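Local coordinates for SusD/RagB family nutrient-binding outer membrane lipoprotein (Bacteroides vulgatus, PDB 4F7A), which probably binds mucin O-glycans at the bacterial surface as a SusD-like outer-membrane lipoprotein with a TPR-like fold, involved in nutrient capture, at residues Met56-His62 / Gly297-Gly301; Lys398-Ile404 / Pro448-Gln454. Numbering follows the deposited sequence.

Overall arrangement
From the N terminus, the chain passes through helix 54-57 and strand 61-62, and 234 residues later, about half of them helical, loop 297-301 returns to close contact 1. Only then does contact 2 open: loop 398-404 is followed by helices 416-431 and 435-445, and loop 448-454 turns back against it. The two closures are in series, neither nested nor crossed. Their centres lie about 11 Å apart, and they touch: Leu450 packs on the backbone of Phe57 and Ser58, and Val453 on Gln300. Segment 448-454 thus joins both contacts, tying helix 54-57 and strand 61-62 to the loop between helix 279-282 and strand 329-332 and to the loops before helix 416-431 and after helix 435-445.

Contact 1 (Met56-His62 / Gly297-Gly301); sequences MFSGYFH and GVPQG
His62 and Gln300 carry most of this buried contact, with Val298 third. Helix 54-57 runs into a turn in which Gly59 N donates to Met56 O (2.9 Å); Gly59 then takes positive phi (91°), where a CB would jam against the preceding carbonyl, and strand 61-62 follows. Segment 297-301, irregular, is extended through Gln300 and turns to positive phi at Gly301; it comes nearest at His62 and Val298 (CA to CA 6.3 Å). His62, chi1 t, points toward it, and Val298, also t, lays CG1 over one imidazole face, 3.8 Å from the ring centroid, a CH-pi contact. Strand 61-62 pairs antiparallel with 262-263, and Val298 makes backbone hydrogen bonds to Met263 and Ala265, in and just beyond that strand, fastening the loop beside a small two-stranded sheet within the SusD-like fold. Gln300, chi1 and chi2 both t, merely packs OE1 3.5 Å from Met56 O; its NE2, 3.6 Å from Phe57 CE1 at the ring edge, bonds the backbone O of Thr73, while His62 NE2 bonds Thr73 OG1.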
loop_
_atom_site.group_PDB
_atom_site.type_symbol
_atom_site.label_atom_id
_atom_site.label_comp_id
_atom_site.label_asym_id
_atom_site.label_seq_id
_atom_site.Cartn_x
_atom_site.Cartn_y
_atom_site.Cartn_z
HETATM N N MSE A 56 -4.108 -6.719 7.355
HETATM C CA MSE A 56 -3.706 -7.557 8.463
HETATM C C MSE A 56 -2.232 -7.945 8.336
HETATM O O MSE A 56 -1.464 -7.843 9.313
HETATM C CB MSE A 56 -4.579 -8.812 8.544
HETATM C CG MSE A 56 -4.094 -9.745 9.643
HETATM SE SE MSE A 56 -5.250 -11.246 9.970
HETATM C CE MSE A 56 -5.377 -11.891 8.239
ATOM N N PHE A 57 -1.813 -8.379 7.140
ATOM C CA PHE A 57 -0.446 -8.836 6.965
ATOM C C PHE A 57 0.563 -7.716 7.143
ATOM O O PHE A 57 1.680 -7.953 7.619
ATOM C CB PHE A 57 -0.253 -9.570 5.638
ATOM C CG PHE A 57 -1.106 -10.827 5.503
ATOM C CD1 PHE A 57 -1.188 -11.750 6.534
ATOM C CD2 PHE A 57 -1.821 -11.070 4.347
ATOM C CE1 PHE A 57 -1.966 -12.878 6.398
ATOM C CE2 PHE A 57 -2.593 -12.216 4.202
ATOM C CZ PHE A 57 -2.665 -13.110 5.224
ATOM N N SER A 58 0.142 -6.489 6.848
ATOM C CA SER A 58 0.955 -5.315 7.150
ATOM C C SER A 58 1.270 -5.080 8.646
ATOM O O SER A 58 2.212 -4.325 8.981
ATOM C CB SER A 58 0.256 -4.062 6.618
ATOM O OG SER A 58 -0.861 -3.704 7.419
ATOM N N GLY A 59 0.464 -5.674 9.514
ATOM C CA GLY A 59 0.525 -5.457 10.948
ATOM C C GLY A 59 -0.350 -4.337 11.476
ATOM O O GLY A 59 -0.423 -4.151 12.696
ATOM N N TYR A 60 -1.044 -3.615 10.590
ATOM C CA TYR A 60 -1.854 -2.471 11.007
ATOM C C TYR A 60 -3.128 -2.874 11.751
ATOM O O TYR A 60 -3.471 -2.276 12.777
ATOM C CB TYR A 60 -2.335 -1.628 9.820
ATOM C CG TYR A 60 -1.322 -0.783 9.104
ATOM C CD1 TYR A 60 -0.082 -0.450 9.669
ATOM C CD2 TYR A 60 -1.624 -0.273 7.854
ATOM C CE1 TYR A 60 0.825 0.367 8.970
ATOM C CE2 TYR A 60 -0.727 0.518 7.157
ATOM C CZ TYR A 60 0.495 0.835 7.715
ATOM O OH TYR A 60 1.321 1.662 6.992
ATOM N N PHE A 61 -3.861 -3.824 11.178
ATOM C CA PHE A 61 -5.247 -4.105 11.594
ATOM C C PHE A 61 -5.515 -5.579 11.820
ATOM O O PHE A 61 -4.801 -6.456 11.321
ATOM C CB PHE A 61 -6.264 -3.567 10.572
ATOM C CG PHE A 61 -6.242 -2.074 10.415
ATOM C CD1 PHE A 61 -6.677 -1.250 11.446
ATOM C CD2 PHE A 61 -5.811 -1.488 9.227
ATOM C CE1 PHE A 61 -6.651 0.131 11.311
ATOM C CE2 PHE A 61 -5.793 -0.084 9.087
ATOM C CZ PHE A 61 -6.205 0.709 10.149
ATOM N N HIS A 62 -6.561 -5.854 12.595
ATOM C CA HIS A 62 -7.030 -7.230 12.789
ATOM C C HIS A 62 -8.506 -7.204 13.124
ATOM O O HIS A 62 -9.004 -6.246 13.710
ATOM C CB HIS A 62 -6.228 -7.936 13.889
ATOM C CG HIS A 62 -6.186 -9.426 13.747
ATOM N ND1 HIS A 62 -7.290 -10.220 13.966
ATOM C CD2 HIS A 62 -5.179 -10.266 13.404
ATOM C CE1 HIS A 62 -6.965 -11.489 13.771
ATOM N NE2 HIS A 62 -5.688 -11.544 13.424
ATOM N N GLY A 297 -2.835 -4.058 20.966
ATOM C CA GLY A 297 -2.960 -4.578 19.627
ATOM C C GLY A 297 -3.169 -6.085 19.560
ATOM O O GLY A 297 -2.615 -6.843 20.356
ATOM N N VAL A 298 -3.955 -6.514 18.580
ATOM C CA VAL A 298 -4.257 -7.911 18.394
ATOM C C VAL A 298 -3.090 -8.660 17.762
ATOM O O VAL A 298 -2.612 -8.277 16.696
ATOM C CB VAL A 298 -5.538 -8.057 17.521
ATOM C CG1 VAL A 298 -5.915 -9.528 17.323
ATOM C CG2 VAL A 298 -6.707 -7.240 18.180
ATOM N N PRO A 299 -2.620 -9.737 18.406
ATOM C CA PRO A 299 -1.539 -10.518 17.786
ATOM C C PRO A 299 -2.061 -11.378 16.638
ATOM O O PRO A 299 -3.095 -12.028 16.778
ATOM C CB PRO A 299 -1.064 -11.423 18.926
ATOM C CG PRO A 299 -2.309 -11.626 19.743
ATOM C CD PRO A 299 -3.082 -10.338 19.661
ATOM N N GLN A 300 -1.342 -11.404 15.523
ATOM C CA GLN A 300 -1.756 -12.242 14.401
ATOM C C GLN A 300 -1.474 -13.723 14.689
ATOM O O GLN A 300 -0.475 -14.079 15.321
ATOM C CB GLN A 300 -1.042 -11.820 13.103
ATOM C CG GLN A 300 -1.770 -12.301 11.840
ATOM C CD GLN A 300 -0.959 -12.176 10.586
ATOM O OE1 GLN A 300 -0.508 -11.077 10.250
ATOM N NE2 GLN A 300 -0.843 -13.277 9.830
ATOM N N GLY A 301 -2.352 -14.582 14.195
ATOM C CA GLY A 301 -2.116 -16.027 14.209
ATOM C C GLY A 301 -2.456 -16.724 15.496
ATOM O O GLY A 301 -1.837 -17.744 15.824
#

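Contact 2 (Lys398-Ile404 / Pro448-Gln454)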
loop_
_atom_site.group_PDB
_atom_site.type_symbol
_atom_site.label_atom_id
_atom_site.label_comp_id
_atom_site.label_asym_id
_atom_site.label_seq_id
_atom_site.Cartn_x
_atom_site.Cartn_y
_atom_site.Cartn_z
ATOM N N LYS A 398 -0.193 -16.022 23.242
ATOM C CA LYS A 398 1.043 -15.970 24.033
ATOM C C LYS A 398 1.638 -14.578 24.000
ATOM O O LYS A 398 1.376 -13.798 23.085
ATOM C CB LYS A 398 2.084 -16.986 23.518
ATOM C CG LYS A 398 1.943 -18.388 24.145
ATOM C CD LYS A 398 1.113 -19.321 23.308
ATOM C CE LYS A 398 0.466 -20.425 24.155
ATOM N NZ LYS A 398 -0.504 -21.214 23.343
ATOM N N ASP A 399 2.443 -14.285 25.017
ATOM C CA ASP A 399 3.243 -13.090 25.057
ATOM C C ASP A 399 4.307 -13.152 23.952
ATOM O O ASP A 399 4.713 -14.229 23.520
ATOM C CB ASP A 399 3.964 -12.964 26.417
ATOM C CG ASP A 399 3.003 -12.873 27.597
ATOM O OD1 ASP A 399 1.793 -12.623 27.401
ATOM O OD2 ASP A 399 3.470 -13.056 28.744
HETATM N N MSE A 400 4.759 -11.991 23.496
HETATM C CA MSE A 400 5.838 -11.958 22.495
HETATM C C MSE A 400 6.787 -10.796 22.806
HETATM O O MSE A 400 6.366 -9.621 22.943
HETATM C CB MSE A 400 5.274 -11.806 21.068
HETATM C CG MSE A 400 4.277 -12.864 20.652
HETATM SE SE MSE A 400 3.627 -12.600 18.841
HETATM C CE MSE A 400 2.652 -10.912 19.105
ATOM N N LYS A 401 8.075 -11.118 22.868
ATOM C CA LYS A 401 9.105 -10.123 23.046
ATOM C C LYS A 401 9.185 -9.225 21.803
ATOM O O LYS A 401 9.138 -9.715 20.656
ATOM C CB LYS A 401 10.454 -10.823 23.277
ATOM C CG LYS A 401 11.566 -9.910 23.703
ATOM C CD LYS A 401 11.421 -9.569 25.182
ATOM C CE LYS A 401 12.476 -8.588 25.668
ATOM N NZ LYS A 401 12.246 -7.208 25.137
ATOM N N ALA A 402 9.317 -7.915 22.013
ATOM C CA ALA A 402 9.402 -6.965 20.880
ATOM C C ALA A 402 10.552 -7.341 19.976
ATOM O O ALA A 402 11.703 -7.517 20.423
ATOM C CB ALA A 402 9.575 -5.515 21.352
ATOM N N LEU A 403 10.249 -7.491 18.701
ATOM C CA LEU A 403 11.297 -7.773 17.728
ATOM C C LEU A 403 12.051 -6.520 17.283
ATOM O O LEU A 403 13.204 -6.603 16.868
ATOM C CB LEU A 403 10.712 -8.445 16.505
ATOM C CG LEU A 403 9.990 -9.774 16.689
ATOM C CD1 LEU A 403 9.642 -10.311 15.298
ATOM C CD2 LEU A 403 10.839 -10.791 17.490
ATOM N N ILE A 404 11.391 -5.366 17.351
ATOM C CA ILE A 404 11.989 -4.097 16.913
ATOM C C ILE A 404 12.683 -3.446 18.104
ATOM O O ILE A 404 12.053 -3.222 19.135
ATOM C CB ILE A 404 10.927 -3.152 16.331
ATOM C CG1 ILE A 404 10.130 -3.842 15.199
ATOM C CG2 ILE A 404 11.608 -1.887 15.826
ATOM C CD1 ILE A 404 8.741 -3.196 14.812
ATOM N N PRO A 448 8.941 -3.007 8.773
ATOM C CA PRO A 448 9.380 -3.219 10.144
ATOM C C PRO A 448 9.357 -4.693 10.500
ATOM O O PRO A 448 8.774 -5.501 9.750
ATOM C CB PRO A 448 8.341 -2.471 10.972
ATOM C CG PRO A 448 7.096 -2.567 10.138
ATOM C CD PRO A 448 7.576 -2.491 8.708
ATOM N N LYS A 449 9.994 -5.032 11.632
ATOM C CA LYS A 449 10.064 -6.432 12.100
ATOM C C LYS A 449 8.768 -6.829 12.795
ATOM O O LYS A 449 8.647 -6.809 14.034
ATOM C CB LYS A 449 11.270 -6.588 13.024
ATOM C CG LYS A 449 12.573 -6.340 12.340
ATOM C CD LYS A 449 13.744 -6.737 13.288
ATOM C CE LYS A 449 15.082 -6.325 12.740
ATOM N NZ LYS A 449 16.119 -6.688 13.718
ATOM N N LEU A 450 7.787 -7.174 11.969
ATOM C CA LEU A 450 6.494 -7.630 12.424
ATOM C C LEU A 450 6.599 -8.885 13.299
ATOM O O LEU A 450 7.395 -9.795 13.013
ATOM C CB LEU A 450 5.596 -7.959 11.210
ATOM C CG LEU A 450 5.246 -6.861 10.183
ATOM C CD1 LEU A 450 4.292 -7.424 9.105
ATOM C CD2 LEU A 450 4.643 -5.625 10.827
ATOM N N PHE A 451 5.780 -8.931 14.348
ATOM C CA PHE A 451 5.602 -10.149 15.109
ATOM C C PHE A 451 5.178 -11.269 14.172
ATOM O O PHE A 451 4.315 -11.071 13.308
ATOM C CB PHE A 451 4.511 -9.986 16.178
ATOM C CG PHE A 451 4.909 -9.116 17.334
ATOM C CD1 PHE A 451 5.951 -9.488 18.169
ATOM C CD2 PHE A 451 4.197 -7.965 17.619
ATOM C CE1 PHE A 451 6.308 -8.724 19.235
ATOM C CE2 PHE A 451 4.547 -7.169 18.686
ATOM C CZ PHE A 451 5.603 -7.545 19.514
ATOM N N LYS A 452 5.754 -12.452 14.379
ATOM C CA LYS A 452 5.391 -13.662 13.611
ATOM C C LYS A 452 4.091 -14.300 14.084
ATOM O O LYS A 452 3.720 -14.165 15.235
ATOM C CB LYS A 452 6.474 -14.730 13.731
ATOM C CG LYS A 452 7.933 -14.250 13.629
ATOM C CD LYS A 452 8.280 -13.539 12.342
ATOM C CE LYS A 452 9.799 -13.295 12.242
ATOM N NZ LYS A 452 10.215 -12.641 10.979
ATOM N N VAL A 453 3.421 -15.032 13.191
ATOM C CA VAL A 453 2.190 -15.706 13.547
ATOM C C VAL A 453 2.437 -16.679 14.694
ATOM O O VAL A 453 3.478 -17.307 14.764
ATOM C CB VAL A 453 1.502 -16.430 12.334
ATOM C CG1 VAL A 453 1.149 -15.414 11.250
ATOM C CG2 VAL A 453 2.362 -17.599 11.796
ATOM N N GLN A 454 1.492 -16.776 15.621
ATOM C CA GLN A 454 1.670 -17.673 16.771
ATOM C C GLN A 454 1.419 -19.116 16.366
ATOM O O GLN A 454 2.085 -20.032 16.866
ATOM C CB GLN A 454 0.733 -17.256 17.903
ATOM C CG GLN A 454 0.922 -15.790 18.294
ATOM C CD GLN A 454 0.619 -15.526 19.742
ATOM O OE1 GLN A 454 -0.025 -16.340 20.414
ATOM N NE2 GLN A 454 1.071 -14.379 20.237
HETATM O O HOH W 1 7.657 -6.922 16.494
HETATM O O HOH W 2 14.746 -8.667 15.922
HETATM O O HOH W 3 15.783 -6.033 16.412
#
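Two irregular, extended segments run nearly antiparallel here, their end-to-end directions 166° apart, and the gap between them is bridged mainly by side chains. The central bump is the Phe451 ring, which rises into a hollow framed by Met400, the backbone of Lys401 and Ala402, and Leu403. Selenomethionine Met400 covers one face: its CE sits 3.7 Å from the ring centroid in a CH-pi contact, while SE, 4.6 Å from that centroid, makes an oblique Met-aromatic approach. Lys401 O meets the ring edge, 3.3 Å from Phe451 CE1. A long, unbranched, flexible selenomethionine chain, methionine's shape with Se for S, suits this place because it can lie along a flat ring.

Leu403 is the answering bump, fitting against the backbone of 449-451 with CD1 3.2 Å from Leu450 O. Beside it Ile404 CD1 reaches Pro448 CB (3.9 Å), a snug apolar fit against a proline that follows a cis peptide bond. Lys449, the centre of an inverse gamma turn, presents its carbonyl to a water that donates to Lys449 O (2.7 Å) and weakly accepts from Leu403 N (3.5 Å). Two further waters link Leu403 O to Lys449 NZ.

At the other end Gln454 suits its place because its amide has both a donor and an acceptor: Lys398 N gives to Gln454 OE1, and Gln454 NE2 gives to Lys398 O, each 2.9 Å, as a neighbouring strand's peptide would at one residue. This amide pairing and the Met-aromatic contact join the loop before helix 416-431 to the loop after helix 435-445 in the SusD-like fold.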